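Local coordinates for protein cleavage stimulation factor 77 (Encephalitozoon cuniculi, PDB 2UY1) that probably takes part in the 3'-end processing of messenger RNA, as a helical-repeat scaffold of the CstF-77/Suppressor of forked family likely to bind mRNA, at residues L52-V57 against E72-Q77; K307-L312 against P319-Y324; S345-H350 against R374-R379. All blocks are in the same frame, centred on the assembly; numbering follows the deposited sequence.

The three contacts come in series along the chain, all within the Suppressor of forked homology region, and sample an all-helical array at separate points. Contact 1 joins helices 47-57 and 69-78; contacts 2 and 3 lie on the opposite side of the chain's centre, their centres about 56 and 69 Å from that of contact 1. Contacts 2 and 3 are neighbours, with centres about 17 Å apart, and meet directly where F322 CD1 lies 3.4 Å from G346 CA, as helix 319-333 passes its successor 337-349. In these three contacts helices near one another in sequence pack together, consistent with an elongated repeat scaffold.

Contact 1: L52-V57 against E72-Q77; sequences LYIEYV and EFTLGQ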
loop_
_atom_site.group_PDB
_atom_site.type_symbol
_atom_site.label_atom_id
_atom_site.label_comp_id
_atom_site.label_asym_id
_atom_site.label_seq_id
_atom_site.Cartn_x
_atom_site.Cartn_y
_atom_site.Cartn_z
ATOM N N LEU B 52 5.316 -46.410 -31.993
ATOM C CA LEU B 52 5.523 -46.443 -33.427
ATOM C C LEU B 52 6.793 -47.189 -33.811
ATOM O O LEU B 52 6.856 -47.821 -34.879
ATOM C CB LEU B 52 5.543 -45.006 -33.982
ATOM C CG LEU B 52 4.106 -44.551 -34.269
ATOM C CD1 LEU B 52 3.903 -43.058 -33.923
ATOM C CD2 LEU B 52 3.726 -44.884 -35.732
ATOM N N TYR B 53 7.803 -47.100 -32.944
ATOM C CA TYR B 53 8.993 -47.902 -33.096
ATOM C C TYR B 53 8.636 -49.379 -33.059
ATOM O O TYR B 53 9.184 -50.163 -33.838
ATOM C CB TYR B 53 10.023 -47.574 -32.025
ATOM C CG TYR B 53 11.274 -48.372 -32.207
ATOM C CD1 TYR B 53 12.054 -48.224 -33.363
ATOM C CD2 TYR B 53 11.694 -49.288 -31.226
ATOM C CE1 TYR B 53 13.215 -48.953 -33.538
ATOM C CE2 TYR B 53 12.839 -50.039 -31.396
ATOM C CZ TYR B 53 13.600 -49.866 -32.554
ATOM O OH TYR B 53 14.751 -50.579 -32.732
ATOM N N ILE B 54 7.705 -49.724 -32.159
ATOM C CA ILE B 54 7.127 -51.065 -32.037
ATOM C C ILE B 54 6.327 -51.445 -33.299
ATOM O O ILE B 54 6.576 -52.502 -33.894
ATOM C CB ILE B 54 6.261 -51.243 -30.731
ATOM C CG1 ILE B 54 7.109 -51.081 -29.457
ATOM C CG2 ILE B 54 5.585 -52.624 -30.693
ATOM C CD1 ILE B 54 6.268 -51.173 -28.170
ATOM N N GLU B 55 5.385 -50.587 -33.714
ATOM C CA GLU B 55 4.667 -50.799 -34.981
ATOM C C GLU B 55 5.651 -51.064 -36.156
ATOM O O GLU B 55 5.537 -52.075 -36.829
ATOM C CB GLU B 55 3.685 -49.647 -35.285
ATOM C CG GLU B 55 2.464 -50.056 -36.124
ATOM C CD GLU B 55 2.019 -48.979 -37.120
ATOM O OE1 GLU B 55 2.204 -47.766 -36.819
ATOM O OE2 GLU B 55 1.490 -49.349 -38.211
ATOM N N TYR B 56 6.629 -50.179 -36.359
ATOM C CA TYR B 56 7.718 -50.414 -37.328
ATOM C C TYR B 56 8.512 -51.744 -37.162
ATOM O O TYR B 56 8.641 -52.505 -38.124
ATOM C CB TYR B 56 8.667 -49.216 -37.435
ATOM C CG TYR B 56 9.817 -49.433 -38.411
ATOM C CD1 TYR B 56 9.568 -49.648 -39.770
ATOM C CD2 TYR B 56 11.156 -49.442 -37.969
ATOM C CE1 TYR B 56 10.617 -49.857 -40.672
ATOM C CE2 TYR B 56 12.205 -49.639 -38.861
ATOM C CZ TYR B 56 11.928 -49.854 -40.209
ATOM O OH TYR B 56 12.940 -50.053 -41.105
ATOM N N VAL B 57 9.032 -52.028 -35.970
ATOM C CA VAL B 57 9.763 -53.276 -35.739
ATOM C C VAL B 57 8.890 -54.526 -36.055
ATOM O O VAL B 57 9.392 -55.545 -36.541
ATOM C CB VAL B 57 10.390 -53.317 -34.310
ATOM C CG1 VAL B 57 9.328 -53.513 -33.252
ATOM C CG2 VAL B 57 11.474 -54.382 -34.203
ATOM N N GLU B 72 10.600 -54.877 -23.627
ATOM C CA GLU B 72 11.614 -54.721 -22.576
ATOM C C GLU B 72 12.457 -53.470 -22.761
ATOM O O GLU B 72 12.756 -52.814 -21.787
ATOM C CB GLU B 72 12.558 -55.934 -22.548
ATOM C CG GLU B 72 11.870 -57.292 -22.302
ATOM C CD GLU B 72 12.862 -58.402 -21.991
ATOM O OE1 GLU B 72 13.879 -58.517 -22.723
ATOM O OE2 GLU B 72 12.606 -59.169 -21.020
ATOM N N PHE B 73 12.877 -53.199 -24.008
ATOM C CA PHE B 73 13.636 -51.970 -24.388
ATOM C C PHE B 73 12.830 -50.682 -24.141
ATOM O O PHE B 73 13.371 -49.717 -23.598
ATOM C CB PHE B 73 14.203 -52.093 -25.823
ATOM C CG PHE B 73 14.924 -50.854 -26.346
ATOM C CD1 PHE B 73 16.104 -50.384 -25.748
ATOM C CD2 PHE B 73 14.439 -50.192 -27.495
ATOM C CE1 PHE B 73 16.772 -49.231 -26.231
ATOM C CE2 PHE B 73 15.085 -49.048 -28.000
ATOM C CZ PHE B 73 16.275 -48.564 -27.356
ATOM N N THR B 74 11.540 -50.709 -24.489
ATOM C CA THR B 74 10.564 -49.654 -24.192
ATOM C C THR B 74 10.268 -49.502 -22.673
ATOM O O THR B 74 10.278 -48.385 -22.153
ATOM C CB THR B 74 9.237 -49.865 -25.037
ATOM O OG1 THR B 74 9.558 -49.988 -26.433
ATOM C CG2 THR B 74 8.233 -48.742 -24.854
ATOM N N LEU B 75 10.035 -50.624 -21.978
ATOM C CA LEU B 75 9.937 -50.639 -20.519
ATOM C C LEU B 75 11.175 -50.150 -19.807
ATOM O O LEU B 75 11.067 -49.668 -18.696
ATOM C CB LEU B 75 9.503 -52.001 -19.966
ATOM C CG LEU B 75 8.044 -52.448 -20.185
ATOM C CD1 LEU B 75 7.874 -53.900 -19.760
ATOM C CD2 LEU B 75 7.023 -51.607 -19.472
ATOM N N GLY B 76 12.346 -50.221 -20.444
ATOM C CA GLY B 76 13.564 -49.574 -19.904
ATOM C C GLY B 76 13.278 -48.088 -19.710
ATOM O O GLY B 76 13.680 -47.489 -18.713
ATOM N N GLN B 77 12.543 -47.514 -20.665
ATOM C CA GLN B 77 12.222 -46.086 -20.670
ATOM C C GLN B 77 10.985 -45.724 -19.851
ATOM O O GLN B 77 11.023 -44.753 -19.094
ATOM C CB GLN B 77 12.026 -45.574 -22.092
ATOM C CG GLN B 77 12.239 -44.078 -22.187
ATOM C CD GLN B 77 13.654 -43.721 -22.575
ATOM O OE1 GLN B 77 14.592 -44.478 -22.310
ATOM N NE2 GLN B 77 13.812 -42.593 -23.262
#
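Y53 and I54 of helix 47-57 meet F73 and T74 of helix 69-78 in two neighbouring pairs, one aromatic and one aliphatic. The two rings touch corner to corner, Y53 CE2 lying 4.2 Å from F73 CE2. At the F73 ring the tyrosine carbon lies at the edge, close to the plane; the ring planes are inclined at about 66°, so the pair is not a parallel stack. Both side chains have CG anti to the backbone N (chi1 -178° in Y53 and 176° in F73), which sends each ring out from its helix; the two side chains, as distinct from the ring planes, cross at about a right angle. Beside them the extended end of I54 reaches T74, with CD1 3.9 Å and CG1 4.0 Å from T74 OG1. These are van der Waals approaches, since I54 offers only carbon; the hydroxyl is hydrogen-bonded to V70 O, one turn back in its own helix.

In the next shell, F37 meets the Y53 ring edge-to-face, and W50, one turn before I54, packs on both F73 and T74. L47 also reaches T74 from the first helix, while L87 of helix 85-90 touches it from the following one. The two segments run in broadly opposite directions, as successive helices of an alpha-alpha array do.

The seam is therefore mostly apolar: the polar atom that does the touching, T74 OG1, is satisfied within its own helix, and the segments meet through I54 carbons against that oxygen and the F73 edge against an obliquely placed Y53 ring, without a directional bond.

Contact 2: K307-L312 against P319-Y324; sequences KLFIEL and PHVFIY
An antiparallel helical hairpin of the alpha-alpha repeat type is formed where helix 302-311 ends and, after a short linker, helix 319-333 begins; F309 is the residue that bridges it. The family belongs to the TPR clan, and the architecture is consistent with the HAT repeats, relatives of the TPR, known from CstF-77. F309 serves two partners with two adjacent ring atoms. Its CE1 lies 4.0 Å from V321 CG1, and its CZ lies 4.0 Å from F322 CD1, both partners standing at the edge of the F309 ring and close to its plane.

The bond from CA to CB of F309 does not aim at the second helix, but chi1 of -171° turns CG away from the main-chain nitrogen, so that the ring swings across the gap and brings its CE1-CZ edge up against V321 and F322. V321 points at the first helix; the V321 and F309 side chains pass each other in opposite directions, with CG1 the touching methyl. F322 is set crosswise: its ring plane is nearly perpendicular to that of F309, about 85° away, and F309 CZ comes in obliquely above the CD1 corner.

Away from the seam, K307 NZ and E311 OE2 form a 3.0 Å salt bridge one turn apart along the outer surface of the first helix, the amine lying nearly on the line of the carboxylate C-O bond.

No strands take part in the surroundings. Helix 282-300 backs the hairpin through L308 and Y324, helix 354-367 packs against P319, H320 and I323, and K349 of helix 337-349 rests on F322.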
loop_
_atom_site.group_PDB
_atom_site.type_symbol
_atom_site.label_atom_id
_atom_site.label_comp_id
_atom_site.label_asym_id
_atom_site.label_seq_id
_atom_site.Cartn_x
_atom_site.Cartn_y
_atom_site.Cartn_z
ATOM N N LYS B 307 35.224 -2.370 -10.677
ATOM C CA LYS B 307 35.788 -2.214 -12.012
ATOM C C LYS B 307 34.785 -2.456 -13.112
ATOM O O LYS B 307 34.788 -1.728 -14.099
ATOM C CB LYS B 307 36.974 -3.155 -12.185
ATOM C CG LYS B 307 37.430 -3.368 -13.614
ATOM C CD LYS B 307 38.847 -3.917 -13.594
ATOM C CE LYS B 307 39.603 -3.611 -14.903
ATOM N NZ LYS B 307 39.358 -4.723 -15.840
ATOM N N LEU B 308 33.942 -3.474 -12.996
ATOM C CA LEU B 308 32.895 -3.707 -14.026
ATOM C C LEU B 308 31.853 -2.561 -14.112
ATOM O O LEU B 308 31.396 -2.203 -15.201
ATOM C CB LEU B 308 32.192 -5.045 -13.791
ATOM C CG LEU B 308 31.018 -5.344 -14.734
ATOM C CD1 LEU B 308 31.496 -5.436 -16.163
ATOM C CD2 LEU B 308 30.226 -6.601 -14.388
ATOM N N PHE B 309 31.459 -2.023 -12.958
ATOM C CA PHE B 309 30.611 -0.835 -12.936
ATOM C C PHE B 309 31.175 0.322 -13.761
ATOM O O PHE B 309 30.422 0.921 -14.603
ATOM C CB PHE B 309 30.332 -0.370 -11.511
ATOM C CG PHE B 309 29.285 0.716 -11.429
ATOM C CD1 PHE B 309 28.027 0.549 -12.067
ATOM C CD2 PHE B 309 29.526 1.888 -10.717
ATOM C CE1 PHE B 309 27.045 1.534 -12.003
ATOM C CE2 PHE B 309 28.534 2.892 -10.647
ATOM C CZ PHE B 309 27.297 2.711 -11.309
ATOM N N ILE B 310 32.474 0.598 -13.550
ATOM C CA ILE B 310 33.177 1.732 -14.194
ATOM C C ILE B 310 33.362 1.560 -15.674
ATOM O O ILE B 310 33.480 2.574 -16.362
ATOM C CB ILE B 310 34.570 2.113 -13.566
ATOM C CG1 ILE B 310 34.548 2.186 -12.051
ATOM C CG2 ILE B 310 34.989 3.496 -14.012
ATOM C CD1 ILE B 310 35.926 2.358 -11.479
ATOM N N GLU B 311 33.387 0.302 -16.153
ATOM C CA GLU B 311 33.448 -0.059 -17.591
ATOM C C GLU B 311 32.120 0.012 -18.295
ATOM O O GLU B 311 32.075 0.363 -19.459
ATOM C CB GLU B 311 33.931 -1.496 -17.786
ATOM C CG GLU B 311 35.411 -1.672 -17.794
ATOM C CD GLU B 311 35.827 -3.087 -17.387
ATOM O OE1 GLU B 311 35.012 -4.040 -17.592
ATOM O OE2 GLU B 311 36.973 -3.228 -16.868
ATOM N N LEU B 312 31.048 -0.356 -17.591
ATOM C CA LEU B 312 29.677 -0.302 -18.107
ATOM C C LEU B 312 29.269 1.075 -18.585
ATOM O O LEU B 312 28.200 1.226 -19.184
ATOM C CB LEU B 312 28.673 -0.739 -17.035
ATOM C CG LEU B 312 28.543 -2.219 -16.638
ATOM C CD1 LEU B 312 27.537 -2.342 -15.537
ATOM C CD2 LEU B 312 28.172 -3.134 -17.836
ATOM N N PRO B 319 18.505 3.911 -14.486
ATOM C CA PRO B 319 18.371 4.317 -13.073
ATOM C C PRO B 319 18.577 3.156 -12.091
ATOM O O PRO B 319 19.264 3.310 -11.089
ATOM C CB PRO B 319 16.921 4.833 -12.994
ATOM C CG PRO B 319 16.616 5.280 -14.387
ATOM C CD PRO B 319 17.301 4.259 -15.271
ATOM N N HIS B 320 18.017 1.993 -12.373
ATOM C CA HIS B 320 18.099 0.860 -11.447
ATOM C C HIS B 320 19.511 0.401 -11.121
ATOM O O HIS B 320 19.733 -0.202 -10.084
ATOM C CB HIS B 320 17.383 -0.349 -12.066
ATOM C CG HIS B 320 15.896 -0.216 -12.096
ATOM N ND1 HIS B 320 15.062 0.310 -13.024
ATOM C CD2 HIS B 320 15.099 -0.626 -11.051
ATOM C CE1 HIS B 320 13.784 0.186 -12.538
ATOM N NE2 HIS B 320 13.832 -0.401 -11.354
ATOM N N VAL B 321 20.435 0.576 -12.067
ATOM C CA VAL B 321 21.756 -0.044 -11.984
ATOM C C VAL B 321 22.544 0.774 -10.991
ATOM O O VAL B 321 23.288 0.235 -10.220
ATOM C CB VAL B 321 22.473 -0.116 -13.424
ATOM C CG1 VAL B 321 23.969 -0.610 -13.331
ATOM C CG2 VAL B 321 21.717 -1.037 -14.302
ATOM N N PHE B 322 22.269 2.071 -10.964
ATOM C CA PHE B 322 22.878 2.976 -9.988
ATOM C C PHE B 322 22.352 2.716 -8.592
ATOM O O PHE B 322 23.106 2.789 -7.660
ATOM C CB PHE B 322 22.544 4.434 -10.325
ATOM C CG PHE B 322 23.185 4.959 -11.603
ATOM C CD1 PHE B 322 24.463 5.490 -11.584
ATOM C CD2 PHE B 322 22.482 4.928 -12.810
ATOM C CE1 PHE B 322 25.051 6.001 -12.756
ATOM C CE2 PHE B 322 23.052 5.444 -13.992
ATOM C CZ PHE B 322 24.336 6.004 -13.950
ATOM N N ILE B 323 21.030 2.552 -8.447
ATOM C CA ILE B 323 20.376 2.261 -7.176
ATOM C C ILE B 323 20.834 0.906 -6.646
ATOM O O ILE B 323 21.115 0.749 -5.463
ATOM C CB ILE B 323 18.827 2.217 -7.336
ATOM C CG1 ILE B 323 18.246 3.517 -7.921
ATOM C CG2 ILE B 323 18.121 1.760 -6.041
ATOM C CD1 ILE B 323 16.700 3.405 -8.223
ATOM N N TYR B 324 20.907 -0.097 -7.528
ATOM C CA TYR B 324 21.470 -1.378 -7.111
ATOM C C TYR B 324 22.910 -1.271 -6.602
ATOM O O TYR B 324 23.250 -1.858 -5.571
ATOM C CB TYR B 324 21.364 -2.353 -8.262
ATOM C CG TYR B 324 22.233 -3.541 -8.099
ATOM C CD1 TYR B 324 21.818 -4.655 -7.345
ATOM C CD2 TYR B 324 23.498 -3.554 -8.692
ATOM C CE1 TYR B 324 22.668 -5.717 -7.200
ATOM C CE2 TYR B 324 24.344 -4.601 -8.555
ATOM C CZ TYR B 324 23.939 -5.681 -7.836
ATOM O OH TYR B 324 24.826 -6.729 -7.740
#

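Contact 3: S345-H350 against R374-R379; sequences SGLLKH and RALFKR
L347 has chi1 at -167°, which swings CG to the far side of CB from its main-chain nitrogen and carries the side chain toward helix 370-379, while R379 has CG next to its main-chain nitrogen (chi1 -56°) and a bend at chi3 (28°) that folds its guanidinium back toward the gap. Between them they complete a helix-to-next-but-one contact of an alpha-alpha superhelical array: the two segments run roughly parallel, 11.3 Å apart at the nearest CA atoms, those of L347 and L376, with helix 354-367 following one and preceding the other in the chain.

That spacing means the seam is bridged by the ends of side chains. The CD2 methyl of L347 is the shared point, 4.4 Å from L376 CD1 and 4.2 Å from R379 NH2. The leucine pair is a loose apolar touch; the arginine passes the leucine in the opposite sense, and its planar end is met obliquely. L376 and R379, nearly one turn apart, thus present a mixed surface, apolar toward the interior and charged toward the exposed side.

Helix 354-367 supplies the floor on which both leucines rest, K357 touching L347, and F360 and L364 touching L376. The contact is small (65 Å² in all), consistent with that intermediate helix joining the two. Within the second segment, R379 CZ sits 3.8 Å from L376 CD1, laying the guanidinium against the same methyl that meets L347 CD2.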
loop_
_atom_site.group_PDB
_atom_site.type_symbol
_atom_site.label_atom_id
_atom_site.label_comp_id
_atom_site.label_asym_id
_atom_site.label_seq_id
_atom_site.Cartn_x
_atom_site.Cartn_y
_atom_site.Cartn_z
ATOM N N SER B 345 25.369 10.667 -8.888
ATOM C CA SER B 345 25.741 10.357 -10.315
ATOM C C SER B 345 24.599 9.911 -11.152
ATOM O O SER B 345 24.411 10.391 -12.260
ATOM C CB SER B 345 26.709 9.210 -10.365
ATOM O OG SER B 345 27.858 9.587 -9.686
ATOM N N GLY B 346 23.842 8.947 -10.640
ATOM C CA GLY B 346 22.711 8.437 -11.353
ATOM C C GLY B 346 21.649 9.454 -11.617
ATOM O O GLY B 346 20.991 9.370 -12.610
ATOM N N LEU B 347 21.476 10.386 -10.693
ATOM C CA LEU B 347 20.505 11.468 -10.812
ATOM C C LEU B 347 20.943 12.517 -11.832
ATOM O O LEU B 347 20.096 13.098 -12.509
ATOM C CB LEU B 347 20.313 12.098 -9.438
ATOM C CG LEU B 347 19.189 13.041 -9.113
ATOM C CD1 LEU B 347 17.824 12.433 -9.577
ATOM C CD2 LEU B 347 19.253 13.273 -7.637
ATOM N N LEU B 348 22.249 12.762 -11.924
ATOM C CA LEU B 348 22.830 13.514 -13.054
ATOM C C LEU B 348 22.535 12.884 -14.430
ATOM O O LEU B 348 22.136 13.586 -15.359
ATOM C CB LEU B 348 24.337 13.699 -12.876
ATOM C CG LEU B 348 24.873 14.410 -11.631
ATOM C CD1 LEU B 348 26.319 14.032 -11.415
ATOM C CD2 LEU B 348 24.728 15.919 -11.711
ATOM N N LYS B 349 22.723 11.569 -14.568
ATOM C CA LYS B 349 22.332 10.887 -15.804
ATOM C C LYS B 349 20.835 10.871 -16.069
ATOM O O LYS B 349 20.424 10.983 -17.227
ATOM C CB LYS B 349 22.868 9.459 -15.881
ATOM C CG LYS B 349 24.383 9.318 -15.752
ATOM C CD LYS B 349 25.203 9.613 -17.038
ATOM C CE LYS B 349 26.748 9.531 -16.712
ATOM N NZ LYS B 349 27.617 9.392 -17.923
ATOM N N HIS B 350 20.018 10.687 -15.025
ATOM C CA HIS B 350 18.558 10.512 -15.198
ATOM C C HIS B 350 17.836 11.551 -14.344
ATOM O O HIS B 350 17.260 11.207 -13.308
ATOM C CB HIS B 350 18.133 9.065 -14.850
ATOM C CG HIS B 350 18.794 8.037 -15.718
ATOM N ND1 HIS B 350 18.531 7.645 -16.986
ATOM C CD2 HIS B 350 19.922 7.350 -15.329
ATOM C CE1 HIS B 350 19.492 6.721 -17.333
ATOM N NE2 HIS B 350 20.313 6.556 -16.313
ATOM N N ARG B 374 17.668 15.696 4.359
ATOM C CA ARG B 374 16.927 16.959 4.378
ATOM C C ARG B 374 17.343 17.917 3.260
ATOM O O ARG B 374 16.484 18.507 2.597
ATOM C CB ARG B 374 17.059 17.671 5.719
ATOM C CG ARG B 374 16.320 17.041 6.869
ATOM C CD ARG B 374 16.808 17.763 8.129
ATOM N NE ARG B 374 16.128 17.368 9.364
ATOM C CZ ARG B 374 14.835 17.531 9.618
ATOM N NH1 ARG B 374 14.017 18.052 8.714
ATOM N NH2 ARG B 374 14.340 17.160 10.787
ATOM N N ALA B 375 18.648 18.031 3.043
ATOM C CA ALA B 375 19.191 18.803 1.907
ATOM C C ALA B 375 18.751 18.296 0.545
ATOM O O ALA B 375 18.508 19.096 -0.375
ATOM C CB ALA B 375 20.712 18.826 1.974
ATOM N N LEU B 376 18.677 16.971 0.389
ATOM C CA LEU B 376 18.221 16.400 -0.879
ATOM C C LEU B 376 16.714 16.711 -1.127
ATOM O O LEU B 376 16.336 17.156 -2.244
ATOM C CB LEU B 376 18.532 14.896 -0.968
ATOM C CG LEU B 376 18.042 14.181 -2.227
ATOM C CD1 LEU B 376 18.885 14.630 -3.506
ATOM C CD2 LEU B 376 17.991 12.649 -2.052
ATOM N N PHE B 377 15.879 16.448 -0.113
ATOM C CA PHE B 377 14.445 16.764 -0.144
ATOM C C PHE B 377 14.178 18.205 -0.596
ATOM O O PHE B 377 13.289 18.406 -1.422
ATOM C CB PHE B 377 13.851 16.516 1.243
ATOM C CG PHE B 377 12.339 16.589 1.319
ATOM C CD1 PHE B 377 11.532 15.489 0.969
ATOM C CD2 PHE B 377 11.716 17.753 1.812
ATOM C CE1 PHE B 377 10.113 15.568 1.078
ATOM C CE2 PHE B 377 10.334 17.825 1.945
ATOM C CZ PHE B 377 9.529 16.726 1.582
ATOM N N LYS B 378 14.945 19.184 -0.065
ATOM C CA LYS B 378 14.855 20.617 -0.423
ATOM C C LYS B 378 15.091 20.926 -1.903
ATOM O O LYS B 378 14.355 21.704 -2.473
ATOM C CB LYS B 378 15.748 21.497 0.450
ATOM C CG LYS B 378 15.283 21.639 1.898
ATOM C CD LYS B 378 16.407 22.190 2.766
ATOM C CE LYS B 378 16.003 22.356 4.201
ATOM N NZ LYS B 378 17.252 22.113 5.087
ATOM N N ARG B 379 16.031 20.223 -2.518
ATOM C CA ARG B 379 16.378 20.309 -3.949
ATOM C C ARG B 379 15.509 19.542 -4.958
ATOM O O ARG B 379 15.608 19.799 -6.180
ATOM C CB ARG B 379 17.733 19.668 -4.149
ATOM C CG ARG B 379 18.853 20.203 -3.333
ATOM C CD ARG B 379 20.039 19.280 -3.612
ATOM N NE ARG B 379 19.861 18.739 -4.927
ATOM C CZ ARG B 379 20.345 17.587 -5.406
ATOM N NH1 ARG B 379 21.078 16.789 -4.665
ATOM N NH2 ARG B 379 20.086 17.262 -6.677
#